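PDB 3HJ9: oxidoreductase from Ralstonia eutropha, which is a putative nitroreductase that binds flavin mononucleotide and probably catalyses flavin-dependent oxidation-reduction as a two-fold symmetric dimer. Local coordinates for the interface of chains A and B. Numbering follows the deposited sequence. Chains: chain A/B, Oxidoreductase.

The interface of chains A and B. Residues chain A 84-86, 170; chain B 49, 169, 172.
The loop A:Thr84 to A:Pro86, which contributes to a flavin pocket, meets B:Arg49 and the long helix 153-178 of the other subunit, an instance of how nitroreductase-type flavoproteins assemble their active sites at the dimer interface. B:Arg49 NE, the epsilon nitrogen of the guanidinium group, donates a hydrogen bond to the backbone carbonyl oxygen of A:Thr84 at 3.0 Å. The bond is fairly straight, 154° at the hydrogen, but NE sits well above the carbonyl plane, and the oxygen is somewhat tilted from the guanidinium plane. Bends at both chi2 and chi3 of B:Arg49 curl the chain round this oxygen and lay its flat end over the loop backbone, with A:Pro86 N beneath one face. A:Pro86 lies against both the guanidinium and the tyrosine. Its CD contacts the guanidinium carbon, B:Arg49 CZ, at 3.8 Å and also lies beside the carboxylate oxygen B:Glu169 OE1, while CG meets the aromatic carbon B:Tyr172 CE2 at 3.7 Å. B:Arg49 NH1 stands over the rim of one face of the tyrosine ring, a contact within chain B that probably helps to position the guanidinium. Near the paired helices, B:Glu169 leaves its helix with CG opposite the backbone N (chi1 -175°), then bends at chi2 to bring the carboxylate towards A:Asn170. The amide and carboxylate planes lie 55° apart. As modelled, A:Asn170 ND2 would give weak hydrogen bonds to B:Glu169 OE2 and A:Thr84 O, each at 3.2 Å. That orientation is doubtful: A:Asn170 OD1 lies 2.6 Å from B:Glu169 OE2, too close for two acceptors, so the amide may be flipped or the carboxylate protonated, which the structure alone does not show. Because A:Pro86 and B:Arg49 probably line the same composite flavin mononucleotide site, this junction, repeated by the two-fold symmetry, probably couples subunit association to the shaping of the cofactor sites.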
ATOM      1  N   THR A  84      10.506  -3.300  -5.390  1.00 14.20           N
ATOM      2  CA  THR A  84       9.614  -2.270  -5.906  1.00 15.08           C
ATOM      3  C   THR A  84       8.729  -1.679  -4.818  1.00 16.35           C
ATOM      4  O   THR A  84       8.221  -0.600  -5.026  1.00 17.11           O
ATOM      5  CB  THR A  84       8.706  -2.824  -7.028  1.00 15.08           C
ATOM      6  OG1 THR A  84       8.080  -3.996  -6.526  1.00 13.01           O
ATOM      7  CG2 THR A  84       9.546  -3.167  -8.308  1.00 13.58           C
ATOM      8  N   ALA A  85       8.579  -2.370  -3.673  1.00 17.79           N
ATOM      9  CA  ALA A  85       7.754  -1.944  -2.526  1.00 18.98           C
ATOM     10  C   ALA A  85       8.617  -1.967  -1.257  1.00 19.92           C
ATOM     11  O   ALA A  85       9.552  -2.788  -1.131  1.00 19.72           O
ATOM     12  CB  ALA A  85       6.533  -2.863  -2.366  1.00 17.13           C
ATOM     13  N   PRO A  86       8.327  -1.065  -0.312  1.00 19.43           N
ATOM     14  CA  PRO A  86       9.099  -1.049   0.927  1.00 20.01           C
ATOM     15  C   PRO A  86       8.783  -2.243   1.845  1.00 18.18           C
ATOM     16  O   PRO A  86       7.817  -2.993   1.630  1.00 19.63           O
ATOM     17  CB  PRO A  86       8.671   0.266   1.569  1.00 19.35           C
ATOM     18  CG  PRO A  86       7.227   0.400   1.111  1.00 19.09           C
ATOM     19  CD  PRO A  86       7.217  -0.092  -0.278  1.00 19.91           C
ATOM     20  N   ASN A 170       1.019  -1.372  -5.917  1.00 18.48           N
ATOM     21  CA  ASN A 170       1.810  -1.488  -7.132  1.00 17.02           C
ATOM     22  C   ASN A 170       1.051  -2.331  -8.172  1.00 17.48           C
ATOM     23  O   ASN A 170       1.044  -1.986  -9.348  1.00 19.08           O
ATOM     24  CB  ASN A 170       3.173  -2.148  -6.881  1.00 14.66           C
ATOM     25  CG  ASN A 170       4.148  -1.252  -6.145  1.00 15.14           C
ATOM     26  OD1 ASN A 170       3.865  -0.079  -5.894  1.00 13.52           O
ATOM     27  ND2 ASN A 170       5.307  -1.819  -5.769  1.00 13.12           N
TER
ATOM     28  N   ARG B  49      11.574   3.357  -7.307  1.00 16.73           N
ATOM     29  CA  ARG B  49      10.928   3.373  -6.003  1.00 18.11           C
ATOM     30  C   ARG B  49      11.990   2.931  -4.957  1.00 18.01           C
ATOM     31  O   ARG B  49      12.638   1.884  -5.099  1.00 18.63           O
ATOM     32  CB  ARG B  49       9.687   2.449  -6.001  1.00 17.76           C
ATOM     33  CG  ARG B  49       8.550   2.789  -4.986  1.00 18.82           C
ATOM     34  CD  ARG B  49       8.945   2.688  -3.541  1.00 18.05           C
ATOM     35  NE  ARG B  49       9.567   1.395  -3.257  1.00 18.63           N
ATOM     36  CZ  ARG B  49      10.330   1.113  -2.190  1.00 18.83           C
ATOM     37  NH1 ARG B  49      10.560   2.008  -1.216  1.00 18.70           N
ATOM     38  NH2 ARG B  49      10.869  -0.088  -2.105  1.00 18.26           N
ATOM     39  N   GLU B 169       2.373   4.241  -0.633  1.00 20.75           N
ATOM     40  CA  GLU B 169       2.972   3.679  -1.844  1.00 20.56           C
ATOM     41  C   GLU B 169       2.692   4.596  -3.029  1.00 20.51           C
ATOM     42  O   GLU B 169       3.619   4.878  -3.803  1.00 22.11           O
ATOM     43  CB  GLU B 169       2.522   2.244  -2.142  1.00 21.09           C
ATOM     44  CG  GLU B 169       3.237   1.581  -3.352  1.00 20.38           C
ATOM     45  CD  GLU B 169       4.754   1.398  -3.174  1.00 22.39           C
ATOM     46  OE1 GLU B 169       5.256   1.637  -2.053  1.00 21.86           O
ATOM     47  OE2 GLU B 169       5.455   0.984  -4.149  1.00 22.04           O
ATOM     48  N   TYR B 172       5.183   7.320  -2.521  1.00 17.59           N
ATOM     49  CA  TYR B 172       6.522   6.863  -2.914  1.00 18.38           C
ATOM     50  C   TYR B 172       6.715   6.937  -4.433  1.00 17.77           C
ATOM     51  O   TYR B 172       7.717   7.462  -4.922  1.00 18.37           O
ATOM     52  CB  TYR B 172       6.757   5.397  -2.529  1.00 19.62           C
ATOM     53  CG  TYR B 172       7.469   5.116  -1.247  1.00 18.98           C
ATOM     54  CD1 TYR B 172       8.803   5.420  -1.118  1.00 19.04           C
ATOM     55  CD2 TYR B 172       6.858   4.381  -0.223  1.00 20.40           C
ATOM     56  CE1 TYR B 172       9.520   5.099   0.030  1.00 19.28           C
ATOM     57  CE2 TYR B 172       7.561   4.047   0.928  1.00 20.70           C
ATOM     58  CZ  TYR B 172       8.886   4.422   1.065  1.00 19.61           C
ATOM     59  OH  TYR B 172       9.589   4.089   2.200  1.00 20.33           O
TER